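Putative cytoplasmic protein (PDB 2Q02) is of unknown function, but its zinc-binding TIM barrel places it in the xylose isomerase-like family, consistent with a possible isomerase activity. Local coordinates at residues Lys14-Leu19 / Ala257-Gln262; Ala23-Val28 / Asn34-Arg39; Thr171-Leu176 / Glu213-Leu218. One frame throughout, in Å; residues are numbered along the deposited sequence.

Interaction 1: residues Lys14-Leu19 / Ala257-Gln262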
loop_
_atom_site.group_PDB
_atom_site.type_symbol
_atom_site.label_atom_id
_atom_site.label_comp_id
_atom_site.label_asym_id
_atom_site.label_seq_id
_atom_site.Cartn_x
_atom_site.Cartn_y
_atom_site.Cartn_z
ATOM N N LYS A 14 -3.463 2.286 -8.714
ATOM C CA LYS A 14 -2.904 3.619 -9.015
ATOM C C LYS A 14 -2.079 3.648 -10.302
ATOM O O LYS A 14 -1.900 4.714 -10.881
ATOM C CB LYS A 14 -2.054 4.159 -7.856
ATOM C CG LYS A 14 -1.962 5.711 -7.811
ATOM C CD LYS A 14 -3.139 6.331 -7.066
ATOM C CE LYS A 14 -3.205 7.845 -7.249
ATOM N NZ LYS A 14 -4.607 8.423 -7.356
ATOM N N ILE A 15 -1.573 2.484 -10.730
ATOM C CA ILE A 15 -0.783 2.359 -11.971
ATOM C C ILE A 15 -1.617 2.583 -13.247
ATOM O O ILE A 15 -1.072 2.869 -14.308
ATOM C CB ILE A 15 -0.051 0.973 -12.025
ATOM C CG1 ILE A 15 1.120 0.989 -12.997
ATOM C CG2 ILE A 15 -1.010 -0.172 -12.358
ATOM C CD1 ILE A 15 2.048 -0.204 -12.827
ATOM N N ALA A 16 -2.937 2.478 -13.133
ATOM C CA ALA A 16 -3.818 2.518 -14.294
ATOM C C ALA A 16 -4.986 3.483 -14.119
ATOM O O ALA A 16 -6.152 3.053 -14.135
ATOM C CB ALA A 16 -4.344 1.117 -14.587
ATOM N N PRO A 17 -4.688 4.791 -13.999
ATOM C CA PRO A 17 -5.739 5.797 -13.771
ATOM C C PRO A 17 -6.777 5.876 -14.905
ATOM O O PRO A 17 -7.929 6.241 -14.657
ATOM C CB PRO A 17 -4.958 7.116 -13.678
ATOM C CG PRO A 17 -3.695 6.862 -14.439
ATOM C CD PRO A 17 -3.359 5.416 -14.101
ATOM N N GLY A 18 -6.376 5.529 -16.127
ATOM C CA GLY A 18 -7.252 5.648 -17.280
ATOM C C GLY A 18 -8.129 4.442 -17.563
ATOM O O GLY A 18 -8.996 4.505 -18.418
ATOM N N LEU A 19 -7.918 3.341 -16.856
ATOM C CA LEU A 19 -8.643 2.095 -17.130
ATOM C C LEU A 19 -9.834 1.877 -16.211
ATOM O O LEU A 19 -9.729 2.053 -14.983
ATOM C CB LEU A 19 -7.708 0.892 -16.963
ATOM C CG LEU A 19 -6.556 0.819 -17.963
ATOM C CD1 LEU A 19 -5.676 -0.388 -17.659
ATOM C CD2 LEU A 19 -7.101 0.774 -19.396
ATOM N N ALA A 257 -0.456 -1.464 -23.114
ATOM C CA ALA A 257 0.779 -2.145 -23.484
ATOM C C ALA A 257 1.954 -1.636 -22.631
ATOM O O ALA A 257 2.690 -2.442 -22.061
ATOM C CB ALA A 257 1.065 -1.959 -24.986
ATOM N N GLU A 258 2.111 -0.309 -22.539
ATOM C CA GLU A 258 3.185 0.316 -21.750
ATOM C C GLU A 258 3.110 -0.102 -20.269
ATOM O O GLU A 258 4.145 -0.340 -19.628
ATOM C CB GLU A 258 3.114 1.845 -21.882
ATOM C CG GLU A 258 4.134 2.649 -21.040
ATOM C CD GLU A 258 5.448 2.950 -21.783
ATOM O OE1 GLU A 258 5.429 3.686 -22.814
ATOM O OE2 GLU A 258 6.503 2.463 -21.312
ATOM N N ILE A 259 1.883 -0.190 -19.742
ATOM C CA ILE A 259 1.628 -0.650 -18.369
ATOM C C ILE A 259 2.096 -2.084 -18.208
ATOM O O ILE A 259 2.748 -2.411 -17.208
ATOM C CB ILE A 259 0.123 -0.573 -17.990
ATOM C CG1 ILE A 259 -0.340 0.873 -17.829
ATOM C CG2 ILE A 259 -0.166 -1.279 -16.675
ATOM C CD1 ILE A 259 -1.866 0.981 -17.632
ATOM N N GLU A 260 1.759 -2.941 -19.172
ATOM C CA GLU A 260 2.190 -4.341 -19.130
ATOM C C GLU A 260 3.719 -4.437 -19.121
ATOM O O GLU A 260 4.279 -5.244 -18.385
ATOM C CB GLU A 260 1.603 -5.149 -20.302
ATOM C CG GLU A 260 0.081 -5.419 -20.229
ATOM C CD GLU A 260 -0.486 -6.123 -21.476
ATOM O OE1 GLU A 260 -0.399 -7.362 -21.568
ATOM O OE2 GLU A 260 -1.044 -5.451 -22.363
ATOM N N GLU A 261 4.382 -3.602 -19.923
ATOM C CA GLU A 261 5.847 -3.592 -20.034
ATOM C C GLU A 261 6.540 -3.222 -18.725
ATOM O O GLU A 261 7.547 -3.810 -18.354
ATOM C CB GLU A 261 6.294 -2.596 -21.120
ATOM C CG GLU A 261 6.071 -3.043 -22.579
ATOM C CD GLU A 261 6.405 -1.937 -23.593
ATOM O OE1 GLU A 261 6.952 -0.880 -23.193
ATOM O OE2 GLU A 261 6.122 -2.111 -24.795
ATOM N N GLN A 262 5.998 -2.233 -18.035
ATOM C CA GLN A 262 6.610 -1.698 -16.813
ATOM C C GLN A 262 6.471 -2.641 -15.634
ATOM O O GLN A 262 7.332 -2.695 -14.758
ATOM C CB GLN A 262 5.960 -0.372 -16.464
ATOM C CG GLN A 262 6.201 0.715 -17.507
ATOM C CD GLN A 262 7.408 1.581 -17.204
ATOM O OE1 GLN A 262 8.128 1.364 -16.230
ATOM N NE2 GLN A 262 7.626 2.580 -18.043
#

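Interaction 2: residues Ala23-Val28 / Asn34-Arg39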
loop_
_atom_site.group_PDB
_atom_site.type_symbol
_atom_site.label_atom_id
_atom_site.label_comp_id
_atom_site.label_asym_id
_atom_site.label_seq_id
_atom_site.Cartn_x
_atom_site.Cartn_y
_atom_site.Cartn_z
ATOM N N ALA A 23 -11.287 -3.354 -17.428
ATOM C CA ALA A 23 -10.075 -3.218 -18.233
ATOM C C ALA A 23 -8.821 -3.436 -17.381
ATOM O O ALA A 23 -7.856 -4.051 -17.816
ATOM C CB ALA A 23 -10.035 -1.837 -18.900
ATOM N N PHE A 24 -8.852 -2.923 -16.158
ATOM C CA PHE A 24 -7.732 -3.067 -15.236
ATOM C C PHE A 24 -7.565 -4.532 -14.816
ATOM O O PHE A 24 -6.466 -5.083 -14.884
ATOM C CB PHE A 24 -7.909 -2.140 -14.027
ATOM C CG PHE A 24 -6.978 -2.433 -12.902
ATOM C CD1 PHE A 24 -5.615 -2.410 -13.099
ATOM C CD2 PHE A 24 -7.464 -2.726 -11.635
ATOM C CE1 PHE A 24 -4.744 -2.685 -12.066
ATOM C CE2 PHE A 24 -6.593 -2.994 -10.582
ATOM C CZ PHE A 24 -5.231 -2.984 -10.807
ATOM N N PHE A 25 -8.667 -5.162 -14.420
ATOM C CA PHE A 25 -8.665 -6.571 -14.007
ATOM C C PHE A 25 -8.237 -7.486 -15.149
ATOM O O PHE A 25 -7.495 -8.444 -14.928
ATOM C CB PHE A 25 -10.066 -7.011 -13.518
ATOM C CG PHE A 25 -10.436 -6.543 -12.109
ATOM C CD1 PHE A 25 -9.738 -5.530 -11.451
ATOM C CD2 PHE A 25 -11.520 -7.115 -11.455
ATOM C CE1 PHE A 25 -10.101 -5.126 -10.181
ATOM C CE2 PHE A 25 -11.875 -6.705 -10.176
ATOM C CZ PHE A 25 -11.166 -5.712 -9.550
ATOM N N ARG A 26 -8.714 -7.186 -16.356
ATOM C CA ARG A 26 -8.415 -7.992 -17.547
ATOM C C ARG A 26 -6.908 -7.936 -17.859
ATOM O O ARG A 26 -6.307 -8.943 -18.229
ATOM C CB ARG A 26 -9.272 -7.540 -18.753
ATOM C CG ARG A 26 -9.073 -8.381 -20.020
ATOM C CD ARG A 26 -10.066 -8.032 -21.131
ATOM N NE ARG A 26 -10.116 -6.589 -21.380
ATOM C CZ ARG A 26 -11.224 -5.847 -21.497
ATOM N NH1 ARG A 26 -12.445 -6.388 -21.438
ATOM N NH2 ARG A 26 -11.106 -4.535 -21.704
ATOM N N LEU A 27 -6.304 -6.765 -17.677
ATOM C CA LEU A 27 -4.860 -6.577 -17.875
ATOM C C LEU A 27 -4.049 -7.418 -16.886
ATOM O O LEU A 27 -3.119 -8.135 -17.286
ATOM C CB LEU A 27 -4.511 -5.086 -17.745
ATOM C CG LEU A 27 -3.078 -4.609 -17.944
ATOM C CD1 LEU A 27 -3.116 -3.161 -18.372
ATOM C CD2 LEU A 27 -2.257 -4.788 -16.681
ATOM N N VAL A 28 -4.418 -7.337 -15.604
ATOM C CA VAL A 28 -3.731 -8.085 -14.546
ATOM C C VAL A 28 -3.808 -9.605 -14.798
ATOM O O VAL A 28 -2.828 -10.321 -14.575
ATOM C CB VAL A 28 -4.294 -7.729 -13.150
ATOM C CG1 VAL A 28 -3.699 -8.626 -12.063
ATOM C CG2 VAL A 28 -4.039 -6.269 -12.828
ATOM N N ASN A 34 -2.570 -12.553 -9.787
ATOM C CA ASN A 34 -3.860 -12.895 -9.190
ATOM C C ASN A 34 -4.211 -12.015 -7.979
ATOM O O ASN A 34 -5.063 -12.368 -7.179
ATOM C CB ASN A 34 -3.868 -14.375 -8.785
ATOM C CG ASN A 34 -2.792 -14.717 -7.733
ATOM O OD1 ASN A 34 -2.232 -13.844 -7.056
ATOM N ND2 ASN A 34 -2.506 -16.001 -7.605
ATOM N N LYS A 35 -3.565 -10.859 -7.882
ATOM C CA LYS A 35 -3.763 -9.931 -6.773
ATOM C C LYS A 35 -3.825 -8.494 -7.245
ATOM O O LYS A 35 -3.036 -8.087 -8.093
ATOM C CB LYS A 35 -2.635 -10.078 -5.742
ATOM C CG LYS A 35 -2.673 -11.430 -5.008
ATOM C CD LYS A 35 -1.459 -11.690 -4.109
ATOM C CE LYS A 35 -1.668 -12.937 -3.283
ATOM N NZ LYS A 35 -1.857 -14.020 -4.233
ATOM N N VAL A 36 -4.775 -7.741 -6.695
ATOM C CA VAL A 36 -4.862 -6.287 -6.908
ATOM C C VAL A 36 -5.211 -5.552 -5.635
ATOM O O VAL A 36 -5.583 -6.157 -4.645
ATOM C CB VAL A 36 -5.958 -5.879 -7.942
ATOM C CG1 VAL A 36 -5.621 -6.407 -9.313
ATOM C CG2 VAL A 36 -7.350 -6.374 -7.494
ATOM N N GLU A 37 -5.107 -4.236 -5.697
ATOM C CA GLU A 37 -5.607 -3.335 -4.678
ATOM C C GLU A 37 -6.519 -2.331 -5.360
ATOM O O GLU A 37 -6.177 -1.797 -6.425
ATOM C CB GLU A 37 -4.458 -2.555 -4.027
ATOM C CG GLU A 37 -3.463 -3.388 -3.230
ATOM C CD GLU A 37 -2.413 -2.518 -2.556
ATOM O OE1 GLU A 37 -1.369 -2.255 -3.220
ATOM O OE2 GLU A 37 -2.653 -2.077 -1.392
ATOM N N LEU A 38 -7.656 -2.046 -4.741
ATOM C CA LEU A 38 -8.517 -0.947 -5.184
ATOM C C LEU A 38 -8.257 0.300 -4.329
ATOM O O LEU A 38 -7.486 0.256 -3.372
ATOM C CB LEU A 38 -9.995 -1.364 -5.166
ATOM C CG LEU A 38 -10.434 -2.420 -6.197
ATOM C CD1 LEU A 38 -11.906 -2.727 -6.058
ATOM C CD2 LEU A 38 -10.126 -2.001 -7.626
ATOM N N ARG A 39 -8.881 1.419 -4.696
ATOM C CA ARG A 39 -8.587 2.706 -4.068
ATOM C C ARG A 39 -9.750 3.730 -4.133
ATOM O O ARG A 39 -10.500 3.804 -5.125
ATOM C CB ARG A 39 -7.370 3.355 -4.746
ATOM C CG ARG A 39 -6.167 2.451 -5.073
ATOM C CD ARG A 39 -5.079 3.305 -5.717
ATOM N NE ARG A 39 -4.769 4.428 -4.839
ATOM C CZ ARG A 39 -3.825 4.424 -3.900
ATOM N NH1 ARG A 39 -3.013 3.389 -3.727
ATOM N NH2 ARG A 39 -3.665 5.484 -3.142
#

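Interaction 3: residues Thr171-Leu176 / Glu213-Leu218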
loop_
_atom_site.group_PDB
_atom_site.type_symbol
_atom_site.label_atom_id
_atom_site.label_comp_id
_atom_site.label_asym_id
_atom_site.label_seq_id
_atom_site.Cartn_x
_atom_site.Cartn_y
_atom_site.Cartn_z
ATOM N N THR A 171 8.346 1.153 0.313
ATOM C CA THR A 171 9.783 1.420 0.115
ATOM C C THR A 171 10.103 2.915 -0.053
ATOM O O THR A 171 11.175 3.359 0.342
ATOM C CB THR A 171 10.357 0.695 -1.094
ATOM O OG1 THR A 171 9.607 1.061 -2.258
ATOM C CG2 THR A 171 10.333 -0.823 -0.884
ATOM N N PHE A 172 9.182 3.672 -0.634
ATOM C CA PHE A 172 9.323 5.117 -0.735
ATOM C C PHE A 172 9.311 5.770 0.643
ATOM O O PHE A 172 10.135 6.660 0.942
ATOM C CB PHE A 172 8.194 5.698 -1.582
ATOM C CG PHE A 172 8.110 7.203 -1.559
ATOM C CD1 PHE A 172 7.336 7.857 -0.612
ATOM C CD2 PHE A 172 8.766 7.965 -2.528
ATOM C CE1 PHE A 172 7.237 9.267 -0.623
ATOM C CE2 PHE A 172 8.663 9.361 -2.550
ATOM C CZ PHE A 172 7.895 10.012 -1.605
ATOM N N HIS A 173 8.357 5.348 1.465
ATOM C CA HIS A 173 8.212 5.942 2.793
ATOM C C HIS A 173 9.365 5.547 3.713
ATOM O O HIS A 173 9.810 6.367 4.516
ATOM C CB HIS A 173 6.822 5.689 3.387
ATOM C CG HIS A 173 5.741 6.399 2.636
ATOM N ND1 HIS A 173 5.679 7.777 2.551
ATOM C CD2 HIS A 173 4.710 5.929 1.893
ATOM C CE1 HIS A 173 4.639 8.123 1.807
ATOM N NE2 HIS A 173 4.031 7.022 1.403
ATOM N N HIS A 174 9.870 4.327 3.560
ATOM C CA HIS A 174 11.110 3.928 4.215
ATOM C C HIS A 174 12.282 4.828 3.777
ATOM O O HIS A 174 13.105 5.278 4.597
ATOM C CB HIS A 174 11.439 2.457 3.884
ATOM C CG HIS A 174 12.752 1.973 4.434
ATOM N ND1 HIS A 174 12.866 1.353 5.661
ATOM C CD2 HIS A 174 14.004 2.004 3.912
ATOM C CE1 HIS A 174 14.131 1.045 5.880
ATOM N NE2 HIS A 174 14.844 1.431 4.835
ATOM N N HIS A 175 12.374 5.082 2.474
ATOM C CA HIS A 175 13.472 5.873 1.939
ATOM C C HIS A 175 13.466 7.288 2.483
ATOM O O HIS A 175 14.526 7.833 2.783
ATOM C CB HIS A 175 13.409 5.895 0.413
ATOM C CG HIS A 175 14.550 6.608 -0.239
ATOM N ND1 HIS A 175 14.390 7.790 -0.929
ATOM C CD2 HIS A 175 15.861 6.292 -0.332
ATOM C CE1 HIS A 175 15.553 8.167 -1.426
ATOM N NE2 HIS A 175 16.464 7.279 -1.070
ATOM N N LEU A 176 12.275 7.871 2.616
ATOM C CA LEU A 176 12.143 9.258 3.132
ATOM C C LEU A 176 12.375 9.378 4.630
ATOM O O LEU A 176 12.802 10.435 5.100
ATOM C CB LEU A 176 10.787 9.882 2.791
ATOM C CG LEU A 176 10.760 10.733 1.537
ATOM C CD1 LEU A 176 10.866 9.865 0.294
ATOM C CD2 LEU A 176 9.473 11.523 1.540
ATOM N N GLU A 213 4.466 12.428 -6.520
ATOM C CA GLU A 213 4.537 12.710 -7.966
ATOM C C GLU A 213 5.800 12.139 -8.680
ATOM O O GLU A 213 5.796 11.960 -9.892
ATOM C CB GLU A 213 4.415 14.235 -8.191
ATOM C CG GLU A 213 4.767 14.764 -9.576
ATOM C CD GLU A 213 3.976 14.118 -10.706
ATOM O OE1 GLU A 213 2.861 13.632 -10.425
ATOM O OE2 GLU A 213 4.470 14.107 -11.872
ATOM N N GLN A 214 6.869 11.874 -7.925
ATOM C CA GLN A 214 8.108 11.313 -8.481
ATOM C C GLN A 214 8.091 9.787 -8.520
ATOM O O GLN A 214 9.024 9.169 -9.023
ATOM C CB GLN A 214 9.323 11.761 -7.662
ATOM C CG GLN A 214 9.751 13.213 -7.863
ATOM C CD GLN A 214 8.875 14.209 -7.112
ATOM O OE1 GLN A 214 8.780 14.180 -5.892
ATOM N NE2 GLN A 214 8.237 15.087 -7.846
ATOM N N ARG A 215 7.042 9.177 -7.988
ATOM C CA ARG A 215 7.025 7.739 -7.825
ATOM C C ARG A 215 6.540 7.081 -9.102
ATOM O O ARG A 215 5.355 7.175 -9.459
ATOM C CB ARG A 215 6.169 7.321 -6.626
ATOM C CG ARG A 215 6.780 7.690 -5.287
ATOM C CD ARG A 215 5.811 7.508 -4.183
ATOM N NE ARG A 215 5.473 6.110 -4.006
ATOM C CZ ARG A 215 4.651 5.644 -3.065
ATOM N NH1 ARG A 215 4.068 6.469 -2.187
ATOM N NH2 ARG A 215 4.407 4.339 -3.006
ATOM N N ILE A 216 7.476 6.421 -9.777
ATOM C CA ILE A 216 7.194 5.676 -11.002
ATOM C C ILE A 216 7.416 4.166 -10.751
ATOM O O ILE A 216 7.071 3.664 -9.695
ATOM C CB ILE A 216 7.999 6.250 -12.195
ATOM C CG1 ILE A 216 9.524 6.131 -11.991
ATOM C CG2 ILE A 216 7.619 7.693 -12.383
ATOM C CD1 ILE A 216 10.340 6.750 -13.127
HETATM N N MSE A 217 7.947 3.439 -11.718
HETATM C CA MSE A 217 8.195 2.022 -11.549
HETATM C C MSE A 217 9.706 1.736 -11.439
HETATM O O MSE A 217 10.532 2.666 -11.413
HETATM C CB MSE A 217 7.484 1.256 -12.669
HETATM C CG MSE A 217 5.960 1.278 -12.491
HETATM SE SE MSE A 217 5.331 0.017 -11.052
HETATM C CE MSE A 217 5.484 -1.608 -12.096
ATOM N N LEU A 218 10.060 0.456 -11.314
ATOM C CA LEU A 218 11.435 0.074 -10.983
ATOM C C LEU A 218 12.314 0.083 -12.212
ATOM O O LEU A 218 11.957 -0.490 -13.226
ATOM C CB LEU A 218 11.471 -1.301 -10.296
ATOM C CG LEU A 218 10.661 -1.361 -8.983
ATOM C CD1 LEU A 218 10.820 -2.724 -8.268
ATOM C CD2 LEU A 218 11.034 -0.222 -8.056
#

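Interaction 1: residues Lys14-Leu19 / Ala257-Gln262
Ile259 meets Ile15, Ala16 and Leu19 through the end of one side chain, and no hydrogen bond crosses between Lys14-Leu19 and Ala257-Gln262. Along the helical segment, Ala257 O accepts the N of Glu261 at 3.0 Å, a bond within the helix. Glu258 has its N hydrogen-bonded to Ser255 OG, just ahead of helix 256-271.

Ile259 then turns its side chain to the loop. With CG1 anti to its carbonyl carbon (chi1 -71°) and CD1 extended beyond it (chi2 173°), the terminal methyl is the foremost atom. It lies 3.9 Å from Ala16 CB and 4.0 Å from Leu19 CD1, Leu19 and Ile259 reaching tip to tip. The same CD1 comes to 3.9 Å from Ile15 O, so a backbone carbonyl forms part of this otherwise apolar seat. The Ala16-Leu19 type I turn, with Leu19 N 3.3 Å from Ala16 O, places Ala16 CB and Leu19 CD1 next to the same Ile259 methyl. Glu260 takes no part and forms a salt bridge with Arg30. Gln262 starts toward the loop, but its amide leads away, and NE2 makes only a weak bond of 3.5 Å to Glu258 OE2.

The contact joins the loop after the first strand of the TIM barrel, 9-12, to the helix that follows the last, 242-244, at the seam where these strands close the ring. Helix 21-30 completes the packing: its Leu27 touches Leu19, Ile259 and Glu260, while its Phe24 lies against Ala16.

Interaction 2: residues Ala23-Val28 / Asn34-Arg39
Phe24, Phe25 and Val28 pack on Val36 and Leu38 in the first beta-alpha-beta unit of the TIM barrel, where helix 21-30 links strand 9-12 to strand 35-39 and lies outside the sheet. The short axes approach to 9.7 Å and run nearly antiparallel, at 156°, as this crossover requires.

Apolar contacts carry the interface, and Val36 is their centre. Its two methyls divide the helix between them. CG1, anti to the carbonyl carbon (chi1 -65°), sits 3.8 Å from Phe24 CZ and 3.9 Å from Val28 CG2. CG2 lies 4.0 Å from Phe25 CE1, the Phe25 and Val36 side chains crossing at about a right angle. Phe24, by contrast, slides past Val36 in the opposite direction.

At the edge of the Phe25 ring, Leu38 CD2 lies near its plane, 4.0 Å from Phe25 CE1; Phe24 CD2, of the same helix, is also in plane at an edge of that ring.

Polar groups face away from the helix. Glu37 points to the barrel interior, where OE2 is hydrogen-bonded to Thr69 OG1, Asn71 ND2 and NE2 of the zinc ligand His197, making it a second-shell residue of the metal site. At the start of the strand, Lys35 NZ bonds to Thr7 O and also donates to Asn34 OD1 at 2.9 Å, from a position 37° out of the carbonyl plane.

Interaction 3: residues Thr171-Leu176 / Glu213-Leu218
Arg215 lays its aliphatic stem over one face of the Phe172 ring, and this is the tight half of the contact. CD stands 3.6 Å from the ring centroid, 19° off the normal, a CH-pi contact, while CG comes to 3.4 Å from Phe172 CD2. Leu176 CD1 covers the opposite face, so the ring is sandwiched between two alkyl groups. The guanidinium is not stacked over the ring centre: although its plane is only 11° from that of the ring, the atom over the guanidinium face is Phe172 CB, 3.7 Å from Arg215 NE. A bend at chi3 (66°) allows this, turning the head group past the ring after the stem has crossed it.

Beyond the ring lies the C-terminal mouth of the TIM barrel, where the zinc is bound. Helix 171-176 directly follows strand 166-170, which ends in the zinc ligand Asp170, and the 213-218 loop follows strand 193-198. Arg215 NH2 is hydrogen-bonded to Asp170 OD2 and to Glu245 OE1, both residues being zinc ligands, while NE bonds to Ser199 OG and NH1 forms a salt bridge with Asp212. These carboxylates would be expected to offset the buried positive charge; the Arg215 side chain lies about 4 Å from the zinc at nearest atoms, consistent with a second-shell role in orienting the two ligands.

The contact loosens toward His173. Its NE2 is 3.6 Å from Arg215 NH1, with no hydrogen bond between them, and the imidazole stands nearly perpendicular to the guanidinium. ND1 is held by Gly142 N, whereas NE2 hydrogen-bonds to an unidentified molecule, probably from the crystallisation liquor. On the more exposed side, Gln214 starts toward the helix but stops short of it, and the neighbouring Glu213 is exposed to solvent.

Overall arrangement
All three contacts are buried, but they differ in depth and chemistry. Interaction 1, its centre about 17 Å from the chain centre, and interaction 2, at about 14 Å, are apolar packings of the outer helical layer, one against a loop and one against a strand. Interaction 3, at about 12 Å, instead uses a charged side chain beside the zinc site. Helix 21-30 serves interactions 1 and 2, its Leu27 CD1 lying 3.8 Å from Leu19 CD1. Interactions 1 and 3 meet where Ile15 CD1 lies 3.7 Å from SE of Met217, a selenomethionine. Interactions 2 and 3 do not touch, yet both have side chains hydrogen-bonded to zinc ligands: Glu37 to His197, Arg215 to Asp170 and Glu245.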